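PDB 1YR2: prolyl oligopeptidase from Novosphingobium capsulatum, which probably hydrolyses oligopeptides as a serine endopeptidase of the S9A family, cutting after proline and much less readily after alanine. Local coordinates for residues A119-S124 with L136-D141; A142-K147 with P446-H451; W63-V68 with S666-A671; P39-P44 with V78-A83. All coordinates share one frame; numbering follows the deposited sequence.

Contact 1. Residues A119-S124 with L136-D141; sequences ASVFYS and LVRPAD
Strands 120-124 and 136-139 run antiparallel, their local axes 4.7 Å apart at the closest and 159° between their directions. Val121 and Arg138 form a hydrogen-bonded pair, with Val121 N reaching Arg138 O at 3.0 Å almost along the C=O axis and Arg138 N returning to Val121 O. Tyr123 and Leu136 are joined in the same reciprocal way, and Phe122 with Val137 is the non-hydrogen-bonded pair between them. Past Pro139, whose nitrogen carries no hydrogen, Ala140 N bonds to Ala119 O at 2.8 Å from above the carbonyl plane. The two strands are the second and third of the first four-stranded blade of the beta-propeller. On one side of the sheet Val137 CG2 sits over a face of the Phe122 ring, 4.0 Å from its centroid, a CH-pi contact; Phe122 continues onto Trp168 of the next blade. The other side carries Val121, Tyr123, Leu136 and Arg138. Tyr123 has CG wedged between the backbone N and C (chi1 56°), which swings its ring across so that Leu136 CB covers one face. Arg138 extends from CG to NE alongside Val121, CG lying 3.6 Å from Val121 CG1. Its guanidinium then passes the phenol, the two planes 56° apart, and NH1 comes 3.4 Å from Tyr123 OH at too poor an angle to bond; that nitrogen is spent on Glu448 and Thr146 O.

Contact 2. Residues A142-K147 with P446-H451; sequences APVGTK and PWEPVH
The indole of Trp447 is backed on one face by the next side chain along, Glu448, whose CG stands 3.5 Å above the ring plane, nearer the rim of the ring than its centre. Val144 approaches the pyrrole part obliquely, with CG2 3.9 Å from Trp447 NE1, while its other methyl, CG1, rests 3.5 Å from Trp447 O. Tyr422 meets the indole edge-to-face. The second flat group is the Glu448 carboxylate. Gly145 N donates to Glu448 OE2 at 2.8 Å, coming from above the carboxylate plane, 34° out of it. A bend in the Glu448 chain (chi2 -76°) doubles the acid back to that peptide. A water donates to Glu448 OE1 at 2.7 Å and weakly to Thr146 O; with Arg138 also on OE2, such a grip should keep the acid ionised. Gly145 takes the third place of a type II beta turn, with a positive phi of 99°. Thr146 N closes the turn on Pro143 O, and Thr146 OG1 binds the same oxygen at 2.6 Å on a lone pair. This turn joins the last two strands of the first propeller blade, and the chain at 446-451 leaves the seventh, so the contact lies at the seam where the propeller's first and last blades meet.

Contact 3. Residues W63-V68 with S666-A671; sequences WLEADV and SFKYTA. Unlike the reference sequence in segment 666-671: Phe667 (reference Leu).
The polar centre is a salt bridge: Lys668 NZ lies 2.7 Å from Glu65 OE2, on the anti lone pair, the one turned away from the other carboxylate oxygen. Glu65 reaches out with its chain extended beyond CG, whereas Lys668 is bent at chi3 (-49°), and the two cross obliquely. Beneath the bridge the packing is apolar. Leu64 points at the helix and sets CB 4.0 Å from Lys668 CG and 4.1 Å from Phe667 CB, while its CD1 reaches on to Ala671 CB, one turn further along. Leu64 O faces the edge of the Phe667 ring, 3.6 Å from CD2; Phe667 differs from the reference sequence, which has leucine. Behind Leu64, the indole of Trp63 turns a face to its CG. Trp77 of helix 72-89 touches both Leu64 and the Phe667 ring, and Ile685 and Ile687 of strand 683-687 lie against Phe667. The end of a 3-10 segment, at 63-65, is thus laid on helix 664-675 of the alpha/beta-hydrolase fold, so that a piece from the start of the chain is packed against a helix from near its end. Lys668 NZ has further salt bridges to Asp603 and Asp59, and Glu65 OE2 has another to Arg606. With three carboxylates around one buried ammonium, Lys668 is very probably held protonated, and the second cation on Glu65, Arg606, probably helps to balance the charge.

Contact 4. Residues P39-P44 with V78-A83; sequences PYPASP and VQAQSA
The chain at 39-44 passes helix 72-89 in an extended, polyproline II-like course from Pro39 to Ala42, nearest at Pro41 and Ala80 with CA atoms 6.2 Å apart and no hydrogen bond between the segments. Pro41 does most of the touching. Its CB meets Ala80 CB at 3.9 Å, methylene against methyl, while CG lies 3.7 Å from Ala80 O, so the pyrrolidine ring rests on both the side chain and the backbone of one helix residue. Gln81 takes the ring from another direction: bent at chi2 (-67°), it folds its carboxamide beside Pro41, with NE2 3.8 Å from Pro41 CB and OE1 3.8 Å from Pro41 CD. The segment belongs to the N-terminal part of the chain, which in this family packs on the alpha/beta-hydrolase fold as part of the catalytic domain, and helix 72-89 is the first of two helices that precede the propeller. Gln81 NE2 donates to Gln674 OE1 on helix 664-675, which helps to set the turn of the amide. Ser43 OG comes 3.8 Å from Gln81 NE2 without bonding to it; this hydroxyl is bonded to Trp77 NE1, one turn earlier on the same helix as Gln81. Further back along the chain, Tyr40 OH reaches His683 N at the start of strand 683-687, an edge strand of the domain's central sheet.

The four contacts form two pairs at distant ends of the molecule. Contact 1 lies in the first propeller blade, and contact 2, its centre 12 Å away, ties a turn of that blade to the chain leaving the seventh; Arg138 of the hairpin joins the two. Contacts 3 and 4, centres 11 Å apart, lie in the catalytic domain around helices 72-89 and 664-675, and touch where Phe667 CZ packs 3.6 Å from Val78 CG2. Between the pairs, centres are 53 to 59 Å apart. Along the chain contacts 3 and 4 cross, and contact 3 spans the whole propeller, so the propeller is an insertion in the chain between the two parts of the catalytic domain that contact 3 brings together.

Contact 1. Residues A119-S124 with L136-D141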
loop_
_atom_site.group_PDB
_atom_site.type_symbol
_atom_site.label_atom_id
_atom_site.label_comp_id
_atom_site.label_asym_id
_atom_site.label_seq_id
_atom_site.Cartn_x
_atom_site.Cartn_y
_atom_site.Cartn_z
ATOM N N ALA A 119 -6.847 20.556 -26.472
ATOM C CA ALA A 119 -5.884 20.061 -27.439
ATOM C C ALA A 119 -4.679 19.389 -26.797
ATOM O O ALA A 119 -3.757 18.996 -27.502
ATOM C CB ALA A 119 -5.415 21.194 -28.309
ATOM N N SER A 120 -4.697 19.226 -25.479
ATOM C CA SER A 120 -3.500 18.846 -24.743
ATOM C C SER A 120 -3.741 17.669 -23.794
ATOM O O SER A 120 -4.848 17.422 -23.293
ATOM C CB SER A 120 -2.959 20.059 -23.946
ATOM O OG SER A 120 -2.492 21.102 -24.771
ATOM N N VAL A 121 -2.657 16.948 -23.523
ATOM C CA VAL A 121 -2.638 15.953 -22.474
ATOM C C VAL A 121 -1.550 16.347 -21.449
ATOM O O VAL A 121 -0.449 16.736 -21.837
ATOM C CB VAL A 121 -2.443 14.525 -23.056
ATOM C CG1 VAL A 121 -1.152 14.380 -23.764
ATOM C CG2 VAL A 121 -2.536 13.468 -21.972
ATOM N N PHE A 122 -1.866 16.199 -20.166
ATOM C CA PHE A 122 -1.040 16.585 -19.008
ATOM C C PHE A 122 -0.766 15.349 -18.150
ATOM O O PHE A 122 -1.676 14.551 -17.898
ATOM C CB PHE A 122 -1.735 17.642 -18.112
ATOM C CG PHE A 122 -2.202 18.870 -18.844
ATOM C CD1 PHE A 122 -3.361 18.872 -19.582
ATOM C CD2 PHE A 122 -1.471 20.048 -18.766
ATOM C CE1 PHE A 122 -3.794 20.011 -20.254
ATOM C CE2 PHE A 122 -1.914 21.189 -19.398
ATOM C CZ PHE A 122 -3.032 21.193 -20.158
ATOM N N TYR A 123 0.490 15.172 -17.756
ATOM C CA TYR A 123 0.854 14.025 -16.930
ATOM C C TYR A 123 2.156 14.283 -16.206
ATOM O O TYR A 123 3.040 14.936 -16.707
ATOM C CB TYR A 123 0.935 12.729 -17.780
ATOM C CG TYR A 123 1.896 12.859 -18.952
ATOM C CD1 TYR A 123 1.524 13.538 -20.081
ATOM C CD2 TYR A 123 3.180 12.353 -18.878
ATOM C CE1 TYR A 123 2.362 13.681 -21.156
ATOM C CE2 TYR A 123 4.054 12.497 -19.942
ATOM C CZ TYR A 123 3.639 13.189 -21.076
ATOM O OH TYR A 123 4.484 13.374 -22.136
ATOM N N SER A 124 2.250 13.777 -14.990
ATOM C CA SER A 124 3.503 13.799 -14.260
ATOM C C SER A 124 4.495 12.761 -14.862
ATOM O O SER A 124 4.060 11.742 -15.419
ATOM C CB SER A 124 3.224 13.586 -12.764
ATOM O OG SER A 124 2.948 12.244 -12.467
ATOM N N LEU A 136 4.525 17.403 -17.276
ATOM C CA LEU A 136 4.645 17.471 -18.723
ATOM C C LEU A 136 3.324 17.663 -19.427
ATOM O O LEU A 136 2.227 17.308 -18.939
ATOM C CB LEU A 136 5.278 16.187 -19.273
ATOM C CG LEU A 136 6.595 15.764 -18.653
ATOM C CD1 LEU A 136 7.200 14.725 -19.508
ATOM C CD2 LEU A 136 7.513 16.937 -18.463
ATOM N N VAL A 137 3.438 18.243 -20.613
ATOM C CA VAL A 137 2.289 18.473 -21.458
ATOM C C VAL A 137 2.680 18.216 -22.897
ATOM O O VAL A 137 3.813 18.448 -23.319
ATOM C CB VAL A 137 1.784 19.932 -21.322
ATOM C CG1 VAL A 137 2.845 20.928 -21.802
ATOM C CG2 VAL A 137 0.474 20.118 -22.067
ATOM N N ARG A 138 1.760 17.727 -23.683
ATOM C CA ARG A 138 2.015 17.613 -25.121
ATOM C C ARG A 138 0.697 17.638 -25.889
ATOM O O ARG A 138 -0.353 17.544 -25.268
ATOM C CB ARG A 138 2.822 16.351 -25.406
ATOM C CG ARG A 138 2.015 15.048 -25.285
ATOM C CD ARG A 138 2.891 13.765 -25.532
ATOM N NE ARG A 138 2.057 12.574 -25.360
ATOM C CZ ARG A 138 2.480 11.425 -24.926
ATOM N NH1 ARG A 138 3.758 11.230 -24.673
ATOM N NH2 ARG A 138 1.640 10.430 -24.793
ATOM N N PRO A 139 0.694 17.813 -27.205
ATOM C CA PRO A 139 -0.586 17.749 -27.926
ATOM C C PRO A 139 -1.292 16.397 -27.735
ATOM O O PRO A 139 -0.640 15.349 -27.696
ATOM C CB PRO A 139 -0.186 17.993 -29.397
ATOM C CG PRO A 139 1.135 18.765 -29.271
ATOM C CD PRO A 139 1.830 18.083 -28.116
ATOM N N ALA A 140 -2.616 16.436 -27.651
ATOM C CA ALA A 140 -3.426 15.260 -27.370
ATOM C C ALA A 140 -3.265 14.205 -28.431
ATOM O O ALA A 140 -3.387 13.038 -28.129
ATOM C CB ALA A 140 -4.910 15.630 -27.230
ATOM N N ASP A 141 -2.999 14.616 -29.652
ATOM C CA ASP A 141 -2.762 13.714 -30.772
ATOM C C ASP A 141 -1.268 13.359 -31.013
ATOM O O ASP A 141 -0.943 12.769 -32.037
ATOM C CB ASP A 141 -3.299 14.385 -32.034
ATOM C CG ASP A 141 -2.505 15.641 -32.393
ATOM O OD1 ASP A 141 -2.669 16.672 -31.688
ATOM O OD2 ASP A 141 -1.676 15.694 -33.320
#

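Contact 2. Residues A142-K147 with P446-H451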
loop_
_atom_site.group_PDB
_atom_site.type_symbol
_atom_site.label_atom_id
_atom_site.label_comp_id
_atom_site.label_asym_id
_atom_site.label_seq_id
_atom_site.Cartn_x
_atom_site.Cartn_y
_atom_site.Cartn_z
ATOM N N ALA A 142 -0.356 13.728 -30.113
ATOM C CA ALA A 142 1.055 13.359 -30.295
ATOM C C ALA A 142 1.160 11.868 -30.101
ATOM O O ALA A 142 0.491 11.336 -29.237
ATOM C CB ALA A 142 1.941 14.036 -29.289
ATOM N N PRO A 143 2.010 11.196 -30.865
ATOM C CA PRO A 143 2.178 9.734 -30.700
ATOM C C PRO A 143 2.589 9.361 -29.272
ATOM O O PRO A 143 3.367 10.071 -28.632
ATOM C CB PRO A 143 3.311 9.390 -31.703
ATOM C CG PRO A 143 3.325 10.528 -32.705
ATOM C CD PRO A 143 2.813 11.729 -31.999
ATOM N N VAL A 144 2.028 8.281 -28.753
ATOM C CA VAL A 144 2.512 7.725 -27.490
ATOM C C VAL A 144 4.001 7.464 -27.610
ATOM O O VAL A 144 4.460 6.889 -28.609
ATOM C CB VAL A 144 1.752 6.430 -27.172
ATOM C CG1 VAL A 144 2.343 5.728 -25.948
ATOM C CG2 VAL A 144 0.271 6.738 -26.973
ATOM N N GLY A 145 4.764 7.920 -26.624
ATOM C CA GLY A 145 6.201 7.828 -26.659
ATOM C C GLY A 145 6.900 9.106 -27.102
ATOM O O GLY A 145 8.084 9.131 -27.100
ATOM N N THR A 146 6.166 10.149 -27.476
ATOM C CA THR A 146 6.737 11.454 -27.797
ATOM C C THR A 146 7.111 12.119 -26.510
ATOM O O THR A 146 6.256 12.221 -25.658
ATOM C CB THR A 146 5.635 12.359 -28.422
ATOM O OG1 THR A 146 5.118 11.759 -29.598
ATOM C CG2 THR A 146 6.198 13.778 -28.853
ATOM N N LYS A 147 8.347 12.593 -26.360
ATOM C CA LYS A 147 8.741 13.354 -25.151
ATOM C C LYS A 147 7.873 14.610 -24.941
ATOM O O LYS A 147 7.716 15.459 -25.830
ATOM C CB LYS A 147 10.239 13.726 -25.188
ATOM C CG LYS A 147 10.731 14.446 -23.960
ATOM C CD LYS A 147 10.678 13.577 -22.719
ATOM C CE LYS A 147 11.156 14.343 -21.463
ATOM N NZ LYS A 147 11.237 13.444 -20.256
ATOM N N PRO A 446 -1.142 -1.394 -23.378
ATOM C CA PRO A 446 -0.039 -0.516 -22.935
ATOM C C PRO A 446 -0.165 0.931 -23.372
ATOM O O PRO A 446 -0.635 1.218 -24.459
ATOM C CB PRO A 446 1.206 -1.189 -23.555
ATOM C CG PRO A 446 0.766 -2.591 -23.781
ATOM C CD PRO A 446 -0.683 -2.534 -24.187
ATOM N N TRP A 447 0.268 1.855 -22.514
ATOM C CA TRP A 447 0.362 3.254 -22.864
ATOM C C TRP A 447 1.852 3.583 -23.043
ATOM O O TRP A 447 2.531 2.955 -23.851
ATOM C CB TRP A 447 -0.357 4.103 -21.796
ATOM C CG TRP A 447 -0.482 5.541 -22.172
ATOM C CD1 TRP A 447 -1.033 6.039 -23.339
ATOM C CD2 TRP A 447 -0.013 6.692 -21.435
ATOM N NE1 TRP A 447 -0.923 7.405 -23.361
ATOM C CE2 TRP A 447 -0.295 7.834 -22.221
ATOM C CE3 TRP A 447 0.602 6.874 -20.190
ATOM C CZ2 TRP A 447 0.012 9.136 -21.796
ATOM C CZ3 TRP A 447 0.929 8.155 -19.758
ATOM C CH2 TRP A 447 0.635 9.280 -20.580
ATOM N N GLU A 448 2.388 4.551 -22.333
ATOM C CA GLU A 448 3.787 4.871 -22.460
ATOM C C GLU A 448 4.664 3.709 -22.100
ATOM O O GLU A 448 4.514 3.113 -21.016
ATOM C CB GLU A 448 4.181 6.052 -21.590
ATOM C CG GLU A 448 3.620 7.368 -22.117
ATOM C CD GLU A 448 4.358 7.884 -23.308
ATOM O OE1 GLU A 448 5.587 7.684 -23.403
ATOM O OE2 GLU A 448 3.685 8.513 -24.133
ATOM N N PRO A 449 5.617 3.385 -22.952
ATOM C CA PRO A 449 6.647 2.415 -22.530
ATOM C C PRO A 449 7.432 2.889 -21.303
ATOM O O PRO A 449 7.688 4.080 -21.154
ATOM C CB PRO A 449 7.563 2.352 -23.727
ATOM C CG PRO A 449 6.749 2.782 -24.872
ATOM C CD PRO A 449 5.798 3.819 -24.351
ATOM N N VAL A 450 7.797 1.949 -20.435
ATOM C CA VAL A 450 8.582 2.214 -19.231
ATOM C C VAL A 450 9.822 1.335 -19.285
ATOM O O VAL A 450 9.708 0.119 -19.468
ATOM C CB VAL A 450 7.751 1.880 -17.957
ATOM C CG1 VAL A 450 8.579 1.887 -16.716
ATOM C CG2 VAL A 450 6.643 2.903 -17.770
ATOM N N HIS A 451 11.003 1.925 -19.132
ATOM C CA HIS A 451 12.221 1.147 -19.203
ATOM C C HIS A 451 12.574 0.526 -17.827
ATOM O O HIS A 451 12.904 1.242 -16.891
ATOM C CB HIS A 451 13.408 1.980 -19.723
ATOM C CG HIS A 451 14.704 1.221 -19.691
ATOM N ND1 HIS A 451 14.851 -0.023 -20.280
ATOM C CD2 HIS A 451 15.902 1.516 -19.111
ATOM C CE1 HIS A 451 16.084 -0.457 -20.067
ATOM N NE2 HIS A 451 16.739 0.455 -19.358
HETATM O O HOH W 1 7.060 9.976 -23.609
#

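Contact 3. Residues W63-V68 with S666-A671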
loop_
_atom_site.group_PDB
_atom_site.type_symbol
_atom_site.label_atom_id
_atom_site.label_comp_id
_atom_site.label_asym_id
_atom_site.label_seq_id
_atom_site.Cartn_x
_atom_site.Cartn_y
_atom_site.Cartn_z
ATOM N N TRP A 63 16.856 -7.979 31.409
ATOM C CA TRP A 63 17.843 -6.880 31.329
ATOM C C TRP A 63 18.073 -6.367 29.896
ATOM O O TRP A 63 18.466 -5.210 29.711
ATOM C CB TRP A 63 19.155 -7.268 32.005
ATOM C CG TRP A 63 19.896 -8.410 31.334
ATOM C CD1 TRP A 63 19.767 -9.729 31.596
ATOM C CD2 TRP A 63 20.868 -8.300 30.286
ATOM N NE1 TRP A 63 20.589 -10.463 30.774
ATOM C CE2 TRP A 63 21.277 -9.601 29.953
ATOM C CE3 TRP A 63 21.445 -7.231 29.605
ATOM C CZ2 TRP A 63 22.236 -9.858 28.966
ATOM C CZ3 TRP A 63 22.405 -7.489 28.624
ATOM C CH2 TRP A 63 22.780 -8.784 28.312
ATOM N N LEU A 64 17.832 -7.219 28.900
ATOM C CA LEU A 64 17.966 -6.838 27.490
ATOM C C LEU A 64 16.828 -5.916 27.007
ATOM O O LEU A 64 16.857 -5.408 25.875
ATOM C CB LEU A 64 18.096 -8.070 26.602
ATOM C CG LEU A 64 19.497 -8.656 26.506
ATOM C CD1 LEU A 64 19.391 -10.006 25.856
ATOM C CD2 LEU A 64 20.419 -7.788 25.734
ATOM N N GLU A 65 15.870 -5.635 27.886
ATOM C CA GLU A 65 14.840 -4.657 27.595
ATOM C C GLU A 65 15.327 -3.201 27.793
ATOM O O GLU A 65 14.661 -2.275 27.354
ATOM C CB GLU A 65 13.590 -4.888 28.456
ATOM C CG GLU A 65 12.837 -6.208 28.172
ATOM C CD GLU A 65 11.652 -6.449 29.113
ATOM O OE1 GLU A 65 11.295 -5.549 29.915
ATOM O OE2 GLU A 65 11.074 -7.547 29.054
ATOM N N ALA A 66 16.451 -3.000 28.475
ATOM C CA ALA A 66 16.930 -1.647 28.753
ATOM C C ALA A 66 17.413 -0.959 27.486
ATOM O O ALA A 66 17.834 -1.610 26.526
ATOM C CB ALA A 66 18.024 -1.642 29.799
ATOM N N ASP A 67 17.302 0.381 27.483
ATOM C CA ASP A 67 17.675 1.197 26.314
ATOM C C ASP A 67 19.199 1.096 26.012
ATOM O O ASP A 67 20.035 1.416 26.844
ATOM C CB ASP A 67 17.244 2.658 26.595
ATOM C CG ASP A 67 17.144 3.495 25.361
ATOM O OD1 ASP A 67 18.132 3.605 24.600
ATOM O OD2 ASP A 67 16.082 4.094 25.071
ATOM N N VAL A 68 19.547 0.698 24.793
ATOM C CA VAL A 68 20.929 0.550 24.384
ATOM C C VAL A 68 21.716 1.861 24.513
ATOM O O VAL A 68 22.919 1.824 24.669
ATOM C CB VAL A 68 21.034 0.032 22.931
ATOM C CG1 VAL A 68 20.746 1.133 21.938
ATOM C CG2 VAL A 68 22.380 -0.600 22.680
ATOM N N SER A 666 13.248 -8.640 20.165
ATOM C CA SER A 666 14.189 -9.370 19.314
ATOM C C SER A 666 15.460 -9.791 20.066
ATOM O O SER A 666 16.000 -10.848 19.856
ATOM C CB SER A 666 14.550 -8.542 18.096
ATOM O OG SER A 666 13.510 -8.497 17.152
ATOM N N PHE A 667 15.952 -8.923 20.937
ATOM C CA PHE A 667 17.145 -9.207 21.672
ATOM C C PHE A 667 16.895 -10.410 22.573
ATOM O O PHE A 667 17.722 -11.326 22.605
ATOM C CB PHE A 667 17.558 -8.013 22.540
ATOM C CG PHE A 667 17.999 -6.763 21.784
ATOM C CD1 PHE A 667 18.160 -6.718 20.398
ATOM C CD2 PHE A 667 18.243 -5.592 22.533
ATOM C CE1 PHE A 667 18.517 -5.573 19.779
ATOM C CE2 PHE A 667 18.630 -4.420 21.914
ATOM C CZ PHE A 667 18.803 -4.404 20.550
ATOM N N LYS A 668 15.802 -10.433 23.343
ATOM C CA LYS A 668 15.560 -11.540 24.312
ATOM C C LYS A 668 15.285 -12.840 23.580
ATOM O O LYS A 668 15.719 -13.908 24.011
ATOM C CB LYS A 668 14.358 -11.227 25.222
ATOM C CG LYS A 668 14.657 -10.075 26.206
ATOM C CD LYS A 668 13.723 -10.114 27.415
ATOM C CE LYS A 668 12.284 -10.264 27.016
ATOM N NZ LYS A 668 11.386 -10.068 28.173
ATOM N N TYR A 669 14.568 -12.745 22.457
ATOM C CA TYR A 669 14.255 -13.905 21.622
ATOM C C TYR A 669 15.523 -14.537 21.075
ATOM O O TYR A 669 15.672 -15.740 21.131
ATOM C CB TYR A 669 13.323 -13.486 20.469
ATOM C CG TYR A 669 13.061 -14.537 19.475
ATOM C CD1 TYR A 669 12.204 -15.598 19.768
ATOM C CD2 TYR A 669 13.543 -14.427 18.184
ATOM C CE1 TYR A 669 11.928 -16.600 18.813
ATOM C CE2 TYR A 669 13.269 -15.412 17.228
ATOM C CZ TYR A 669 12.436 -16.477 17.541
ATOM O OH TYR A 669 12.181 -17.424 16.572
ATOM N N THR A 670 16.456 -13.714 20.616
ATOM C CA THR A 670 17.760 -14.201 20.139
ATOM C C THR A 670 18.587 -14.872 21.250
ATOM O O THR A 670 19.230 -15.913 21.059
ATOM C CB THR A 670 18.554 -12.997 19.552
ATOM O OG1 THR A 670 17.840 -12.472 18.418
ATOM C CG2 THR A 670 19.911 -13.473 19.015
ATOM N N ALA A 671 18.619 -14.253 22.421
ATOM C CA ALA A 671 19.307 -14.844 23.569
ATOM C C ALA A 671 18.740 -16.215 23.885
ATOM O O ALA A 671 19.503 -17.137 24.135
ATOM C CB ALA A 671 19.269 -13.918 24.799
#

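Contact 4. Residues P39-P44 with V78-A83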
loop_
_atom_site.group_PDB
_atom_site.type_symbol
_atom_site.label_atom_id
_atom_site.label_comp_id
_atom_site.label_asym_id
_atom_site.label_seq_id
_atom_site.Cartn_x
_atom_site.Cartn_y
_atom_site.Cartn_z
ATOM N N PRO A 39 31.570 -20.013 18.488
ATOM C CA PRO A 39 30.578 -19.940 19.569
ATOM C C PRO A 39 29.876 -18.562 19.657
ATOM O O PRO A 39 30.458 -17.496 19.383
ATOM C CB PRO A 39 31.380 -20.267 20.836
ATOM C CG PRO A 39 32.833 -20.272 20.429
ATOM C CD PRO A 39 32.966 -20.138 18.964
ATOM N N TYR A 40 28.591 -18.593 20.005
ATOM C CA TYR A 40 27.830 -17.369 20.121
ATOM C C TYR A 40 28.435 -16.423 21.165
ATOM O O TYR A 40 28.989 -16.902 22.156
ATOM C CB TYR A 40 26.427 -17.725 20.558
ATOM C CG TYR A 40 25.624 -18.442 19.513
ATOM C CD1 TYR A 40 25.489 -17.903 18.244
ATOM C CD2 TYR A 40 25.010 -19.658 19.780
ATOM C CE1 TYR A 40 24.748 -18.523 17.268
ATOM C CE2 TYR A 40 24.245 -20.283 18.796
ATOM C CZ TYR A 40 24.139 -19.694 17.533
ATOM O OH TYR A 40 23.377 -20.265 16.520
ATOM N N PRO A 41 28.251 -15.110 21.015
ATOM C CA PRO A 41 28.566 -14.186 22.108
ATOM C C PRO A 41 27.724 -14.517 23.327
ATOM O O PRO A 41 26.654 -15.123 23.178
ATOM C CB PRO A 41 28.198 -12.821 21.544
ATOM C CG PRO A 41 28.259 -13.024 20.032
ATOM C CD PRO A 41 27.666 -14.399 19.853
ATOM N N ALA A 42 28.225 -14.179 24.506
ATOM C CA ALA A 42 27.542 -14.515 25.731
ATOM C C ALA A 42 26.166 -13.815 25.831
ATOM O O ALA A 42 25.984 -12.684 25.419
ATOM C CB ALA A 42 28.436 -14.167 26.949
ATOM N N SER A 43 25.194 -14.514 26.384
ATOM C CA SER A 43 23.956 -13.863 26.804
ATOM C C SER A 43 23.732 -14.181 28.283
ATOM O O SER A 43 22.970 -15.062 28.587
ATOM C CB SER A 43 22.799 -14.361 25.927
ATOM O OG SER A 43 22.995 -13.885 24.581
ATOM N N PRO A 44 24.438 -13.511 29.196
ATOM C CA PRO A 44 24.301 -13.814 30.631
ATOM C C PRO A 44 22.842 -13.785 31.118
ATOM O O PRO A 44 22.054 -12.966 30.650
ATOM C CB PRO A 44 25.111 -12.696 31.310
ATOM C CG PRO A 44 26.119 -12.255 30.244
ATOM C CD PRO A 44 25.375 -12.402 28.965
ATOM N N VAL A 78 24.783 -5.825 22.249
ATOM C CA VAL A 78 24.470 -5.394 20.900
ATOM C C VAL A 78 25.739 -5.333 20.040
ATOM O O VAL A 78 25.759 -5.823 18.911
ATOM C CB VAL A 78 23.712 -4.043 20.890
ATOM C CG1 VAL A 78 23.768 -3.379 19.497
ATOM C CG2 VAL A 78 22.275 -4.256 21.315
ATOM N N GLN A 79 26.814 -4.753 20.569
ATOM C CA GLN A 79 28.043 -4.630 19.777
ATOM C C GLN A 79 28.597 -6.017 19.368
ATOM O O GLN A 79 28.952 -6.215 18.215
ATOM C CB GLN A 79 29.097 -3.817 20.577
ATOM C CG GLN A 79 30.492 -3.744 19.959
ATOM C CD GLN A 79 31.341 -2.586 20.567
ATOM O OE1 GLN A 79 30.901 -1.416 20.569
ATOM N NE2 GLN A 79 32.541 -2.909 21.067
ATOM N N ALA A 80 28.639 -6.946 20.332
ATOM C CA ALA A 80 29.096 -8.327 20.132
ATOM C C ALA A 80 28.204 -9.119 19.160
ATOM O O ALA A 80 28.714 -9.771 18.251
ATOM C CB ALA A 80 29.232 -9.077 21.508
ATOM N N GLN A 81 26.886 -9.035 19.288
ATOM C CA GLN A 81 26.005 -9.799 18.415
ATOM C C GLN A 81 26.079 -9.244 16.988
ATOM O O GLN A 81 26.120 -9.990 16.020
ATOM C CB GLN A 81 24.544 -9.726 18.893
ATOM C CG GLN A 81 24.257 -10.483 20.192
ATOM C CD GLN A 81 24.389 -12.005 20.083
ATOM O OE1 GLN A 81 24.428 -12.551 18.975
ATOM N NE2 GLN A 81 24.450 -12.696 21.232
ATOM N N SER A 82 26.116 -7.923 16.882
ATOM C CA SER A 82 26.125 -7.264 15.595
ATOM C C SER A 82 27.385 -7.624 14.833
ATOM O O SER A 82 27.327 -7.914 13.656
ATOM C CB SER A 82 26.037 -5.750 15.764
ATOM O OG SER A 82 25.806 -5.186 14.474
ATOM N N ALA A 83 28.522 -7.599 15.502
ATOM C CA ALA A 83 29.785 -7.924 14.852
ATOM C C ALA A 83 29.844 -9.407 14.485
ATOM O O ALA A 83 30.318 -9.764 13.388
ATOM C CB ALA A 83 30.964 -7.532 15.743
#